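Local coordinates for protein phospho-furanose lactonase (Mycoplasma synoviae, PDB 3MSR) that hydrolyses phosphorylated furanose lactones such as D-xylono-1,4-lactone 5-phosphate, opening the lactone ring with two zinc ions bound in each subunit, at residues Gly152-Gly157 against Cys183-His188; Met125-Ile130 against Ala175-Leu180; Phe101-Phe106 against Arg165-Ala170. All blocks are in the same frame, centred on the assembly; numbering follows the deposited sequence.

Contact 1 of 3, residues Gly152-Gly157 against Cys183-His188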
loop_
_atom_site.group_PDB
_atom_site.type_symbol
_atom_site.label_atom_id
_atom_site.label_comp_id
_atom_site.label_asym_id
_atom_site.label_seq_id
_atom_site.Cartn_x
_atom_site.Cartn_y
_atom_site.Cartn_z
ATOM N N GLY A 152 -8.048 -4.093 5.622
ATOM C CA GLY A 152 -7.899 -5.250 4.722
ATOM C C GLY A 152 -6.495 -5.477 4.197
ATOM O O GLY A 152 -6.302 -6.220 3.221
ATOM N N ILE A 153 -5.505 -4.857 4.844
ATOM C CA ILE A 153 -4.100 -4.959 4.422
ATOM C C ILE A 153 -3.210 -4.372 5.555
ATOM O O ILE A 153 -3.694 -3.581 6.392
ATOM C CB ILE A 153 -3.870 -4.184 3.088
ATOM C CG1 ILE A 153 -2.505 -4.504 2.469
ATOM C CG2 ILE A 153 -4.042 -2.663 3.305
ATOM C CD1 ILE A 153 -2.357 -4.016 1.009
ATOM N N ILE A 154 -1.928 -4.741 5.588
ATOM C CA ILE A 154 -1.038 -4.203 6.609
ATOM C C ILE A 154 0.150 -3.561 5.917
ATOM O O ILE A 154 0.659 -4.098 4.919
ATOM C CB ILE A 154 -0.538 -5.276 7.642
ATOM C CG1 ILE A 154 0.255 -4.582 8.772
ATOM C CG2 ILE A 154 0.306 -6.365 6.981
ATOM C CD1 ILE A 154 0.251 -5.364 10.124
ATOM N N LYS A 155 0.564 -2.405 6.426
ATOM C CA LYS A 155 1.664 -1.691 5.842
ATOM C C LYS A 155 2.902 -1.858 6.703
ATOM O O LYS A 155 2.800 -2.073 7.915
ATOM C CB LYS A 155 1.315 -0.206 5.715
ATOM C CG LYS A 155 2.273 0.544 4.847
ATOM C CD LYS A 155 1.939 2.035 4.788
ATOM C CE LYS A 155 2.763 2.720 3.676
ATOM N NZ LYS A 155 2.205 4.046 3.233
ATOM N N ALA A 156 4.071 -1.781 6.059
ATOM C CA ALA A 156 5.364 -1.454 6.681
ATOM C C ALA A 156 6.110 -0.506 5.742
ATOM O O ALA A 156 5.661 -0.289 4.633
ATOM C CB ALA A 156 6.232 -2.725 6.958
ATOM N N GLY A 157 7.231 0.056 6.191
ATOM C CA GLY A 157 8.040 0.948 5.371
ATOM C C GLY A 157 9.515 0.887 5.748
ATOM O O GLY A 157 9.865 0.608 6.905
ATOM N N CYS A 183 -4.145 -11.688 5.754
ATOM C CA CYS A 183 -4.245 -10.406 5.031
ATOM C C CYS A 183 -3.045 -10.140 4.115
ATOM O O CYS A 183 -1.973 -10.678 4.292
ATOM C CB CYS A 183 -4.457 -9.211 5.984
ATOM S SG CYS A 183 -2.937 -8.789 6.935
ATOM N N PRO A 184 -3.233 -9.290 3.119
ATOM C CA PRO A 184 -2.096 -8.924 2.288
ATOM C C PRO A 184 -1.193 -7.891 2.949
ATOM O O PRO A 184 -1.563 -7.266 3.949
ATOM C CB PRO A 184 -2.755 -8.304 1.056
ATOM C CG PRO A 184 -4.101 -7.871 1.499
ATOM C CD PRO A 184 -4.518 -8.940 2.491
ATOM N N ILE A 185 -0.014 -7.677 2.352
ATOM C CA ILE A 185 0.982 -6.748 2.878
ATOM C C ILE A 185 1.417 -5.791 1.763
ATOM O O ILE A 185 1.564 -6.186 0.608
ATOM C CB ILE A 185 2.230 -7.537 3.311
ATOM C CG1 ILE A 185 1.851 -8.527 4.405
ATOM C CG2 ILE A 185 3.397 -6.625 3.736
ATOM C CD1 ILE A 185 2.979 -9.556 4.695
ATOM N N LEU A 186 1.609 -4.527 2.098
ATOM C CA LEU A 186 2.271 -3.626 1.150
ATOM C C LEU A 186 3.380 -2.904 1.905
ATOM O O LEU A 186 3.152 -2.404 3.028
ATOM C CB LEU A 186 1.283 -2.610 0.523
ATOM C CG LEU A 186 1.908 -1.658 -0.525
ATOM C CD1 LEU A 186 0.939 -1.300 -1.684
ATOM C CD2 LEU A 186 2.469 -0.380 0.110
ATOM N N VAL A 187 4.564 -2.858 1.297
ATOM C CA VAL A 187 5.687 -2.184 1.914
ATOM C C VAL A 187 6.120 -0.967 1.112
ATOM O O VAL A 187 6.386 -1.050 -0.097
ATOM C CB VAL A 187 6.886 -3.094 2.105
ATOM C CG1 VAL A 187 7.947 -2.369 2.892
ATOM C CG2 VAL A 187 6.469 -4.367 2.888
ATOM N N HIS A 188 6.157 0.165 1.808
ATOM C CA HIS A 188 6.706 1.384 1.243
ATOM C C HIS A 188 8.237 1.361 1.333
ATOM O O HIS A 188 8.826 1.114 2.413
ATOM C CB HIS A 188 6.138 2.643 1.933
ATOM C CG HIS A 188 7.080 3.811 1.887
ATOM N ND1 HIS A 188 6.831 4.950 1.143
ATOM C CD2 HIS A 188 8.290 3.997 2.490
ATOM C CE1 HIS A 188 7.852 5.791 1.291
ATOM N NE2 HIS A 188 8.744 5.239 2.104
#

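Contact 2 of 3, residues Met125-Ile130 against Ala175-Leu180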
loop_
_atom_site.group_PDB
_atom_site.type_symbol
_atom_site.label_atom_id
_atom_site.label_comp_id
_atom_site.label_asym_id
_atom_site.label_seq_id
_atom_site.Cartn_x
_atom_site.Cartn_y
_atom_site.Cartn_z
HETATM N N MSE A 125 -2.549 -5.967 18.341
HETATM C CA MSE A 125 -3.273 -4.746 17.960
HETATM C C MSE A 125 -3.503 -4.672 16.442
HETATM O O MSE A 125 -4.531 -4.172 16.000
HETATM C CB MSE A 125 -2.528 -3.486 18.404
HETATM C CG MSE A 125 -2.468 -3.292 19.895
HETATM SE SE MSE A 125 -4.308 -3.190 20.723
HETATM C CE MSE A 125 -4.933 -1.401 20.560
ATOM N N CYS A 126 -2.547 -5.116 15.639
ATOM C CA CYS A 126 -2.763 -5.110 14.180
ATOM C C CYS A 126 -3.783 -6.180 13.738
ATOM O O CYS A 126 -4.688 -5.904 12.952
ATOM C CB CYS A 126 -1.453 -5.254 13.418
ATOM S SG CYS A 126 -0.312 -3.827 13.674
ATOM N N VAL A 127 -3.669 -7.385 14.292
ATOM C CA VAL A 127 -4.683 -8.416 14.059
ATOM C C VAL A 127 -6.100 -7.884 14.428
ATOM O O VAL A 127 -7.052 -8.061 13.688
ATOM C CB VAL A 127 -4.326 -9.704 14.849
ATOM C CG1 VAL A 127 -5.544 -10.687 14.935
ATOM C CG2 VAL A 127 -3.106 -10.383 14.226
ATOM N N ALA A 128 -6.217 -7.199 15.558
ATOM C CA ALA A 128 -7.487 -6.627 15.986
ATOM C C ALA A 128 -8.079 -5.643 14.947
ATOM O O ALA A 128 -9.291 -5.606 14.747
ATOM C CB ALA A 128 -7.359 -5.952 17.414
ATOM N N GLU A 129 -7.244 -4.839 14.293
ATOM C CA GLU A 129 -7.788 -3.922 13.275
ATOM C C GLU A 129 -8.266 -4.717 12.033
ATOM O O GLU A 129 -9.221 -4.332 11.376
ATOM C CB GLU A 129 -6.765 -2.891 12.849
ATOM C CG GLU A 129 -6.337 -1.975 13.984
ATOM C CD GLU A 129 -6.106 -0.542 13.506
ATOM O OE1 GLU A 129 -5.221 -0.323 12.643
ATOM O OE2 GLU A 129 -6.837 0.354 13.977
ATOM N N ILE A 130 -7.584 -5.812 11.718
ATOM C CA ILE A 130 -7.943 -6.646 10.577
ATOM C C ILE A 130 -9.216 -7.492 10.886
ATOM O O ILE A 130 -10.008 -7.742 10.021
ATOM C CB ILE A 130 -6.803 -7.664 10.227
ATOM C CG1 ILE A 130 -5.510 -6.985 9.772
ATOM C CG2 ILE A 130 -7.300 -8.656 9.171
ATOM C CD1 ILE A 130 -5.651 -6.328 8.449
ATOM N N ALA A 175 4.510 -9.444 8.629
ATOM C CA ALA A 175 4.557 -10.870 8.340
ATOM C C ALA A 175 3.676 -11.693 9.285
ATOM O O ALA A 175 2.905 -12.539 8.828
ATOM C CB ALA A 175 6.005 -11.383 8.392
ATOM N N ARG A 176 3.814 -11.483 10.590
ATOM C CA ARG A 176 3.031 -12.226 11.563
ATOM C C ARG A 176 1.546 -11.949 11.428
ATOM O O ARG A 176 0.711 -12.877 11.444
ATOM C CB ARG A 176 3.498 -11.910 12.995
ATOM C CG ARG A 176 4.840 -12.572 13.269
ATOM C CD ARG A 176 5.510 -12.062 14.533
ATOM N NE ARG A 176 4.830 -12.556 15.721
ATOM C CZ ARG A 176 5.378 -12.536 16.936
ATOM N NH1 ARG A 176 6.605 -12.057 17.110
ATOM N NH2 ARG A 176 4.707 -13.014 17.969
ATOM N N THR A 177 1.197 -10.687 11.285
ATOM C CA THR A 177 -0.221 -10.364 11.105
ATOM C C THR A 177 -0.808 -11.021 9.865
ATOM O O THR A 177 -1.922 -11.569 9.909
ATOM C CB THR A 177 -0.438 -8.859 11.013
ATOM O OG1 THR A 177 0.103 -8.288 12.198
ATOM C CG2 THR A 177 -1.933 -8.552 10.940
ATOM N N SER A 178 -0.060 -10.934 8.768
ATOM C CA SER A 178 -0.466 -11.543 7.537
ATOM C C SER A 178 -0.599 -13.078 7.714
ATOM O O SER A 178 -1.568 -13.705 7.280
ATOM C CB SER A 178 0.568 -11.236 6.466
ATOM O OG SER A 178 0.227 -11.878 5.254
ATOM N N ILE A 179 0.385 -13.694 8.339
ATOM C CA ILE A 179 0.315 -15.145 8.552
ATOM C C ILE A 179 -0.950 -15.525 9.356
ATOM O O ILE A 179 -1.709 -16.400 8.945
ATOM C CB ILE A 179 1.590 -15.648 9.241
ATOM C CG1 ILE A 179 2.780 -15.624 8.257
ATOM C CG2 ILE A 179 1.396 -17.050 9.818
ATOM C CD1 ILE A 179 4.140 -15.667 8.975
ATOM N N LEU A 180 -1.177 -14.829 10.477
ATOM C CA LEU A 180 -2.315 -15.097 11.368
ATOM C C LEU A 180 -3.714 -14.808 10.759
ATOM O O LEU A 180 -4.673 -15.564 10.963
ATOM C CB LEU A 180 -2.146 -14.254 12.640
ATOM C CG LEU A 180 -0.949 -14.671 13.492
ATOM C CD1 LEU A 180 -0.809 -13.717 14.713
ATOM C CD2 LEU A 180 -1.186 -16.117 13.985
#

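Contact 3 of 3, residues Phe101-Phe106 against Arg165-Ala170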
loop_
_atom_site.group_PDB
_atom_site.type_symbol
_atom_site.label_atom_id
_atom_site.label_comp_id
_atom_site.label_asym_id
_atom_site.label_seq_id
_atom_site.Cartn_x
_atom_site.Cartn_y
_atom_site.Cartn_z
ATOM N N PHE A 101 2.358 0.062 9.979
ATOM C CA PHE A 101 3.300 1.141 10.275
ATOM C C PHE A 101 3.896 1.715 9.029
ATOM O O PHE A 101 3.982 1.019 8.025
ATOM C CB PHE A 101 4.453 0.543 11.100
ATOM C CG PHE A 101 3.998 0.152 12.466
ATOM C CD1 PHE A 101 3.913 1.127 13.463
ATOM C CD2 PHE A 101 3.518 -1.126 12.705
ATOM C CE1 PHE A 101 3.398 0.817 14.703
ATOM C CE2 PHE A 101 2.987 -1.451 13.942
ATOM C CZ PHE A 101 2.928 -0.475 14.955
ATOM N N HIS A 102 4.378 2.947 9.114
ATOM C CA HIS A 102 5.204 3.540 8.056
ATOM C C HIS A 102 6.700 3.323 8.366
ATOM O O HIS A 102 7.057 2.540 9.228
ATOM C CB HIS A 102 4.922 5.035 7.966
ATOM C CG HIS A 102 4.932 5.570 6.561
ATOM N ND1 HIS A 102 5.985 5.359 5.688
ATOM C CD2 HIS A 102 4.032 6.332 5.886
ATOM C CE1 HIS A 102 5.731 5.967 4.540
ATOM N NE2 HIS A 102 4.553 6.562 4.632
ATOM N N LYS A 103 7.583 4.026 7.677
ATOM C CA LYS A 103 9.010 3.845 7.942
ATOM C C LYS A 103 9.404 4.489 9.296
ATOM O O LYS A 103 8.641 5.300 9.860
ATOM C CB LYS A 103 9.779 4.498 6.794
ATOM C CG LYS A 103 9.603 5.996 6.768
ATOM C CD LYS A 103 10.032 6.617 5.422
ATOM C CE LYS A 103 9.976 8.195 5.510
ATOM N NZ LYS A 103 10.376 8.938 4.234
ATOM N N ALA A 104 10.576 4.141 9.817
ATOM C CA ALA A 104 10.967 4.459 11.219
ATOM C C ALA A 104 11.026 5.953 11.459
ATOM O O ALA A 104 10.858 6.431 12.584
ATOM C CB ALA A 104 12.326 3.898 11.539
ATOM N N LYS A 105 11.265 6.694 10.390
ATOM C CA LYS A 105 11.449 8.131 10.536
ATOM C C LYS A 105 10.167 8.771 11.094
ATOM O O LYS A 105 10.226 9.817 11.685
ATOM C CB LYS A 105 11.828 8.747 9.193
ATOM C CG LYS A 105 12.061 10.264 9.231
ATOM C CD LYS A 105 11.742 10.921 7.865
ATOM C CE LYS A 105 12.024 12.449 7.867
ATOM N NZ LYS A 105 12.304 12.979 6.465
ATOM N N PHE A 106 9.012 8.127 10.933
ATOM C CA PHE A 106 7.763 8.718 11.395
ATOM C C PHE A 106 7.375 8.356 12.825
ATOM O O PHE A 106 6.295 8.715 13.253
ATOM C CB PHE A 106 6.626 8.396 10.423
ATOM C CG PHE A 106 6.786 9.062 9.079
ATOM C CD1 PHE A 106 7.367 10.323 8.989
ATOM C CD2 PHE A 106 6.358 8.442 7.914
ATOM C CE1 PHE A 106 7.531 10.956 7.748
ATOM C CE2 PHE A 106 6.483 9.069 6.683
ATOM C CZ PHE A 106 7.074 10.318 6.585
ATOM N N ARG A 165 16.560 -1.036 12.412
ATOM C CA ARG A 165 16.134 -2.111 13.297
ATOM C C ARG A 165 14.614 -2.031 13.597
ATOM O O ARG A 165 13.969 -3.047 13.732
ATOM C CB ARG A 165 16.953 -2.152 14.625
ATOM C CG ARG A 165 16.781 -0.937 15.517
ATOM C CD ARG A 165 17.762 -1.005 16.726
ATOM N NE ARG A 165 17.386 -2.076 17.651
ATOM C CZ ARG A 165 16.380 -1.977 18.516
ATOM N NH1 ARG A 165 15.646 -0.866 18.571
ATOM N NH2 ARG A 165 16.100 -2.988 19.326
ATOM N N LEU A 166 14.062 -0.822 13.715
ATOM C CA LEU A 166 12.620 -0.709 13.982
ATOM C C LEU A 166 11.816 -1.054 12.747
ATOM O O LEU A 166 10.674 -1.449 12.862
ATOM C CB LEU A 166 12.236 0.697 14.492
ATOM C CG LEU A 166 12.053 0.913 16.021
ATOM C CD1 LEU A 166 12.431 -0.248 16.960
ATOM C CD2 LEU A 166 12.588 2.215 16.484
ATOM N N GLU A 167 12.393 -0.896 11.560
ATOM C CA GLU A 167 11.681 -1.265 10.339
ATOM C C GLU A 167 11.671 -2.757 10.227
ATOM O O GLU A 167 10.677 -3.338 9.810
ATOM C CB GLU A 167 12.289 -0.571 9.092
ATOM C CG GLU A 167 12.117 0.934 9.257
ATOM C CD GLU A 167 12.959 1.790 8.309
ATOM O OE1 GLU A 167 14.027 1.339 7.802
ATOM O OE2 GLU A 167 12.518 2.961 8.097
ATOM N N LEU A 168 12.764 -3.406 10.619
ATOM C CA LEU A 168 12.754 -4.879 10.618
ATOM C C LEU A 168 11.697 -5.382 11.620
ATOM O O LEU A 168 10.969 -6.335 11.348
ATOM C CB LEU A 168 14.123 -5.458 10.985
ATOM C CG LEU A 168 14.205 -7.009 10.908
ATOM C CD1 LEU A 168 13.702 -7.525 9.549
ATOM C CD2 LEU A 168 15.649 -7.490 11.146
ATOM N N LYS A 169 11.620 -4.744 12.786
ATOM C CA LYS A 169 10.534 -5.037 13.728
ATOM C C LYS A 169 9.126 -4.854 13.070
ATOM O O LYS A 169 8.266 -5.719 13.173
ATOM C CB LYS A 169 10.697 -4.191 15.019
ATOM C CG LYS A 169 9.578 -4.388 16.056
ATOM C CD LYS A 169 9.804 -3.566 17.337
ATOM C CE LYS A 169 8.768 -3.872 18.437
ATOM N NZ LYS A 169 9.074 -3.101 19.668
ATOM N N ALA A 170 8.917 -3.751 12.366
ATOM C CA ALA A 170 7.626 -3.538 11.680
ATOM C C ALA A 170 7.352 -4.560 10.559
ATOM O O ALA A 170 6.208 -4.935 10.328
ATOM C CB ALA A 170 7.543 -2.123 11.125
HETATM O O HOH W 1 13.154 5.573 8.289
#

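Contact 1 of 3, residues Gly152-Gly157 against Cys183-His188
The backbones of I154 and A156 are hydrogen-bonded to those of P184, L186 and H188 by four bonds, which set two parallel neighbours in the TIM barrel side by side. The ladder runs I154 N to P184 O (3.0 Å), L186 N to I154 O (3.0 Å), A156 N to L186 O (3.2 Å) and H188 N to A156 O (2.9 Å). Its strand axes diverge by only 24°. CA-H...O contacts, among them K155 CA to L186 O, fill in between these bonds.

Apolar packing splits by face. On one, I154 and I185 lie alongside, pointing the same way, with I154 CG2 3.7 Å from I185 CG1. On the side of K155 and H188, I153 has CG1 anti to its backbone nitrogen (chi1 -168°), which brings its CD1 to L186 CB.

K155 becomes a ligand of both zinc ions through the carbamate on NZ, and H188 binds the second zinc. The extended lysine chain passes H188 at a slant, its CE 3.8 Å from H188 CB. K155 NZ is hydrogen-bonded to M69 O.

Strand 94-100 flanks 153-157 on its other edge. Helix 165-181 packs on I154, A156 and I185, and helix 195-205 on I185 and V187.

Contact 2 of 3, residues Met125-Ile130 against Ala175-Leu180
With chi1 at -57°, T177 turns OG1 anti to its own carbonyl carbon, where it meets C126, and CG2 anti to its backbone nitrogen, mainly toward V127 and I130. V127, with chi1 165°, places CG2 beside its backbone nitrogen, where it faces both T177 and L180. The contact joins two outer helices of the phosphotriesterase-family TIM barrel: helix 119-131, which comes after strand 94-100 and the short helix 113-116, and helix 165-181, which follows strand 153-157. Their segment axes approach to 9.5 Å and cross at -44°.

The packing is mostly carbon against carbon, with T177 at its centre, its methyl inserted among C126, V127 and I130. T177 CG2 lies 3.9 Å from V127 CG2, the two side chains running antiparallel past one another, and 4.1 Å from I130 CG1, which comes in at an angle. The hydroxyl goes elsewhere: OG1 is hydrogen-bonded to V173 O within its own helix, which satisfies this buried polar group, while C126 CB touches T177 OG1 at 3.6 Å as a plain van der Waals neighbour. On the barrel side of the interface, I154 of strand 153-157 touches C126 and T177, tying the helices to the barrel wall. Toward the partly exposed border, V127 and L180 meet roughly perpendicularly, with V127 CG2 4.1 Å from L180 CD1.

Contact 3 of 3, residues Phe101-Phe106 against Arg165-Ala170
E167 stretches from the first turn of helix 165-181 to the backbone of A104, in the loop that follows strand 94-100 of the TIM barrel. Its CG stands anti to the carbonyl carbon (chi1 -63°), and the extended chain beyond carries the carboxylate across the gap. The bond from A104 N to E167 OE2 is short (2.8 Å) and nearly straight (172° at the hydrogen). It reaches OE2 on the anti side, 15° from the carboxylate plane.

The aliphatic part of the glutamate lies against the alanine methyl, E167 CG being 3.7 Å from A104 CB, while OE2 also touches K103 CB. The other oxygen, OE1, accepts from D164 N just before the helix, so both carboxylate oxygens are engaged and the group's rotation is restrained. K103 directs its amine away from this helix, to Q190.

Nearer the barrel, F101 points its CB at that of A170, 4.1 Å away, and the A170 methyl approaches the phenyl ring obliquely. On the side facing the zinc ligand H188, H102 accepts from K103 N at ND1, almost in its ring plane, and F106 CE2 sits over one face of the imidazole. A water accepts weakly from K105 N and donates to E167 OE2 at 2.7 Å.

In the fold
All three contacts share the beta-alpha-beta unit of strand 153-157, helix 165-181 and strand 185-188: contact 1 pairs its strands, while contacts 2 and 3 bring two other parts of the fold to its helix. In contact 1, K155 serves both zinc ions through its carbamate, and H188 shares the second with H216. Contact 2 lies on the helix side of the I154/I185 face, centres about 10 Å apart; I154 CD1 reaches C126 CB at 3.7 Å and C183 O probably accepts from S178 OG (2.7 Å). Contact 3, about 12 Å from contact 1 between centres, joins it through a probable F101 N to K155 O bond (3.0 Å) and the H102 ring beside H188. C126 SG and F101 CE2, 4.1 Å apart, connect contacts 2 and 3.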